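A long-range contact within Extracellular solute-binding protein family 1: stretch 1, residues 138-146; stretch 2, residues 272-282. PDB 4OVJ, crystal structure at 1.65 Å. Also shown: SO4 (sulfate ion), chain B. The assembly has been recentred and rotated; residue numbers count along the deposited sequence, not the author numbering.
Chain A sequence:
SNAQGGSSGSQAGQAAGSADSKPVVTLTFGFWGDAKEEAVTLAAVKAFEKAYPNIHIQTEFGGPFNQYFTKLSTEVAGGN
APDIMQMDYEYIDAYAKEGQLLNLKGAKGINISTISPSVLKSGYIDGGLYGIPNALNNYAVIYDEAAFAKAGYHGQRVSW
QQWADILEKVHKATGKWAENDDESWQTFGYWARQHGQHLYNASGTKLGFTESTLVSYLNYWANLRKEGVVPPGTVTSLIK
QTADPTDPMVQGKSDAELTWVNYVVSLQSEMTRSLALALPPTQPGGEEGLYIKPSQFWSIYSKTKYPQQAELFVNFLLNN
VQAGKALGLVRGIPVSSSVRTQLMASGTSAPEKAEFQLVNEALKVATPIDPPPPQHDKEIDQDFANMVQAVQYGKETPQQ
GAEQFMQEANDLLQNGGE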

# COMPACT_ATOMS: atom_id res chain seq x y z
N ASN A 138 0.85 -1.03 -4.00
CA ASN A 138 -0.45 -1.45 -4.47
C ASN A 138 -0.45 -2.94 -4.78
O ASN A 138 0.60 -3.56 -4.85
N TYR A 139 -1.64 -3.50 -4.96
CA TYR A 139 -1.76 -4.90 -5.31
C TYR A 139 -1.29 -5.17 -6.73
O TYR A 139 -1.41 -4.33 -7.62
N ALA A 140 -0.75 -6.37 -6.92
CA ALA A 140 -0.38 -6.87 -8.23
C ALA A 140 -0.55 -8.38 -8.21
O ALA A 140 -0.54 -9.00 -7.15
N VAL A 141 -0.71 -8.95 -9.39
CA VAL A 141 -0.52 -10.38 -9.58
C VAL A 141 0.94 -10.59 -9.94
O VAL A 141 1.43 -10.03 -10.91
N ILE A 142 1.62 -11.36 -9.11
CA ILE A 142 3.02 -11.72 -9.31
C ILE A 142 2.99 -13.16 -9.82
O ILE A 142 2.48 -14.06 -9.14
N TYR A 143 3.49 -13.37 -11.02
CA TYR A 143 3.32 -14.67 -11.66
C TYR A 143 4.59 -15.19 -12.34
O TYR A 143 5.47 -14.43 -12.75
N ASP A 144 4.68 -16.52 -12.40
CA ASP A 144 5.74 -17.22 -13.11
C ASP A 144 5.49 -17.05 -14.62
O ASP A 144 4.54 -17.62 -15.18
N GLU A 145 6.32 -16.24 -15.25
CA GLU A 145 6.17 -15.93 -16.67
C GLU A 145 6.10 -17.17 -17.54
O GLU A 145 5.21 -17.30 -18.38
N ALA A 146 7.07 -18.07 -17.37
CA ALA A 146 7.13 -19.25 -18.21
C ALA A 146 5.94 -20.17 -17.99
O ALA A 146 5.42 -20.73 -18.96
N THR A 272 14.86 -18.92 -8.98
CA THR A 272 15.50 -18.54 -10.24
C THR A 272 14.50 -18.29 -11.37
O THR A 272 14.83 -17.62 -12.35
N ARG A 273 13.29 -18.83 -11.27
CA ARG A 273 12.28 -18.60 -12.29
C ARG A 273 11.90 -17.14 -12.34
O ARG A 273 11.75 -16.49 -11.30
N SER A 274 11.78 -16.62 -13.55
CA SER A 274 11.50 -15.21 -13.75
C SER A 274 10.05 -14.88 -13.42
O SER A 274 9.12 -15.52 -13.91
N LEU A 275 9.89 -13.86 -12.59
CA LEU A 275 8.57 -13.38 -12.20
C LEU A 275 8.20 -12.10 -12.95
O LEU A 275 9.06 -11.27 -13.25
N ALA A 276 6.93 -11.98 -13.26
CA ALA A 276 6.39 -10.79 -13.91
C ALA A 276 5.17 -10.32 -13.13
O ALA A 276 4.68 -11.02 -12.24
N LEU A 277 4.72 -9.13 -13.48
CA LEU A 277 3.67 -8.44 -12.77
C LEU A 277 2.52 -8.04 -13.68
O LEU A 277 2.73 -7.57 -14.80
N ALA A 278 1.31 -8.24 -13.18
CA ALA A 278 0.10 -7.77 -13.84
C ALA A 278 -0.73 -6.99 -12.85
O ALA A 278 -0.63 -7.20 -11.64
N LEU A 279 -1.55 -6.07 -13.35
CA LEU A 279 -2.55 -5.46 -12.48
C LEU A 279 -3.58 -6.53 -12.10
O LEU A 279 -3.85 -7.45 -12.88
N PRO A 280 -4.19 -6.41 -10.92
CA PRO A 280 -5.13 -7.43 -10.49
C PRO A 280 -6.43 -7.44 -11.31
O PRO A 280 -6.76 -6.44 -11.97
N PRO A 281 -7.13 -8.58 -11.30
CA PRO A 281 -8.26 -8.71 -12.22
C PRO A 281 -9.40 -7.76 -11.95
O PRO A 281 -9.57 -7.28 -10.84
N THR A 282 -10.17 -7.51 -13.00
CA THR A 282 -11.28 -6.58 -12.95
C THR A 282 -12.63 -7.28 -12.85
O THR A 282 -12.76 -8.47 -13.14

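How does the contact begin, at the first residues of stretch 1? N138 makes no contact with stretch 2; its CB points toward stretch 2 but stops short of contact (chi1 p), and N138 ND2 donates to Y139 O at 2.9 Å. Y139 sets its CB 3.9 Å from CG of P280, while its ring (chi1 m) leads away from the other stretch. At the far end of that ring Y139 OH donates to O4 of the sulfate ion at 2.8 Å; the ion probably comes from the crystallisation liquor. A140 has little to offer beyond its methyl, and its CA lies 3.4 Å from A278 O. From here the strands run antiparallel, and successive side chains alternate between the two faces of the sheet.

What do V141 and I142 pack against on those two faces? V141 pairs with A278 through two backbone hydrogen bonds, V141 N to A278 O and A278 N to V141 O, both 2.9 Å. Their side chains therefore emerge on the same face, with V141 CB 4.2 Å from A278 CB. In its t rotamer V141 carries CG2 to the proline pair, 4.0 Å from P280 CA and 4.1 Å from P281 CD. I142 points to the opposite face, facing L277 in a non-hydrogen-bonded pair. It is extended in the m,t rotamer, as are L275 and L277, and these three form an apolar cluster: I142 CG1 lies 3.7 Å from L277 CD2, and I142 CG2 lies 4.0 Å from L275 CD1.

How does the large ring of Y143 fit beside two alanines? It returns to the face of V141 and A278, and its backbone exchanges two hydrogen bonds with A276: Y143 N to A276 O and A276 N to Y143 O, each 2.9 Å. With chi1 p, the ring leans across stretch 2 and receives the A276 methyl over one face, Y143 CZ to A276 CB being 3.5 Å. A276 has only its methyl on this side, and the ring lies directly against it; farther along Y143 CE1 is 4.2 Å from A278 CB. The hydroxyl is linked to the strand by water 1, which is 2.7 Å from Y143 OH and donates to L277 O at 2.8 Å.

What holds the end of the contact, where the strand gives way to a helix? D144, on the face of I142 and L275, takes the t rotamer and forms a salt bridge: R273 NH1 donates to D144 OD2 at 2.8 Å. R273 reaches it with chi1 p and an extended chi2 and chi3, so that the carboxylate oxygen meets the guanidinium at its edge. D144 is also the N-cap, its side chain capping a backbone N just past the stretch. E145 opens the helix, and its N donates to S274 O at 3.2 Å. Its exposed side chain (chi1 m) begins by packing, with E145 CG 3.2 Å from A276 CB. Water 2 lies between the stretches, accepting from A146 N at 3.0 Å and sitting 2.8 Å from S274 O.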

# COMPACT_ATOMS: atom_id res chain seq x y z
CB ASN A 138 -0.87 -0.64 -5.70
CG ASN A 138 0.10 -0.75 -6.85
OD1 ASN A 138 0.99 0.09 -7.00
ND2 ASN A 138 -0.06 -1.78 -7.68
CB TYR A 139 -3.22 -5.34 -5.17
CG TYR A 139 -3.61 -5.70 -3.75
CD1 TYR A 139 -2.94 -6.70 -3.06
CD2 TYR A 139 -4.69 -5.07 -3.11
CE1 TYR A 139 -3.29 -7.05 -1.77
CE2 TYR A 139 -5.05 -5.42 -1.82
CZ TYR A 139 -4.35 -6.41 -1.16
OH TYR A 139 -4.69 -6.77 0.12
CB ALA A 140 1.07 -6.54 -8.52
CB VAL A 141 -1.43 -10.92 -10.69
CG1 VAL A 141 -1.10 -12.37 -10.97
CG2 VAL A 141 -2.89 -10.76 -10.31
CB ILE A 142 3.84 -11.63 -8.03
CG1 ILE A 142 3.64 -10.26 -7.36
CG2 ILE A 142 5.31 -11.88 -8.34
CD1 ILE A 142 4.43 -10.04 -6.09
CB TYR A 143 2.15 -14.64 -12.66
CG TYR A 143 2.38 -13.78 -13.88
CD1 TYR A 143 2.19 -12.40 -13.85
CD2 TYR A 143 2.80 -14.34 -15.07
CE1 TYR A 143 2.42 -11.62 -14.97
CE2 TYR A 143 3.03 -13.57 -16.19
CZ TYR A 143 2.83 -12.20 -16.13
OH TYR A 143 3.08 -11.43 -17.23
CB ASP A 144 5.71 -18.68 -12.68
CG ASP A 144 6.74 -19.56 -13.38
OD1 ASP A 144 7.11 -19.28 -14.53
OD2 ASP A 144 7.12 -20.58 -12.79
CB GLU A 145 7.35 -15.12 -17.16
CG GLU A 145 7.23 -13.65 -16.94
CD GLU A 145 8.13 -12.89 -17.89
OE1 GLU A 145 9.35 -13.20 -17.91
OE2 GLU A 145 7.63 -12.01 -18.62
CB ALA A 146 8.44 -20.00 -18.00
CB THR A 272 16.53 -19.59 -10.69
OG1 THR A 272 16.00 -20.89 -10.47
CG2 THR A 272 17.81 -19.42 -9.88
CB ARG A 273 11.05 -19.46 -12.06
CG ARG A 273 10.35 -19.23 -10.73
CD ARG A 273 9.27 -20.27 -10.61
NE ARG A 273 8.63 -20.28 -9.31
CZ ARG A 273 7.37 -20.66 -9.09
NH1 ARG A 273 6.60 -21.03 -10.10
NH2 ARG A 273 6.90 -20.69 -7.86
CB SER A 274 11.79 -14.82 -15.19
OG SER A 274 13.15 -15.06 -15.47
CB LEU A 275 8.52 -13.11 -10.71
CG LEU A 275 8.89 -14.28 -9.82
CD1 LEU A 275 8.71 -13.90 -8.35
CD2 LEU A 275 8.07 -15.52 -10.16
CB ALA A 276 6.02 -11.09 -15.35
CB LEU A 277 4.25 -7.19 -12.11
CG LEU A 277 5.47 -7.39 -11.22
CD1 LEU A 277 6.02 -6.06 -10.73
CD2 LEU A 277 5.09 -8.25 -10.04
CB ALA A 278 -0.70 -8.93 -14.37
CB LEU A 279 -3.24 -4.28 -13.17
CG LEU A 279 -2.32 -3.11 -13.48
CD1 LEU A 279 -3.09 -2.06 -14.27
CD2 LEU A 279 -1.71 -2.51 -12.21
CB PRO A 280 -5.39 -7.12 -9.01
CG PRO A 280 -4.72 -5.85 -8.72
CD PRO A 280 -3.97 -5.36 -9.91
CB PRO A 281 -8.71 -10.15 -12.02
CG PRO A 281 -7.52 -10.85 -11.52
CD PRO A 281 -6.83 -9.86 -10.65
CB THR A 282 -11.27 -5.70 -14.22
OG1 THR A 282 -11.39 -6.52 -15.38
CG2 THR A 282 -9.99 -4.91 -14.30
S SO4 B . -2.88 -8.81 2.48
O1 SO4 B . -3.52 -9.59 3.56
O2 SO4 B . -2.88 -7.36 2.80
O3 SO4 B . -1.47 -9.23 2.35
O4 SO4 B . -3.60 -9.08 1.22
O HOH W 1 3.59 -8.78 -17.20
O HOH W 2 9.35 -17.85 -15.47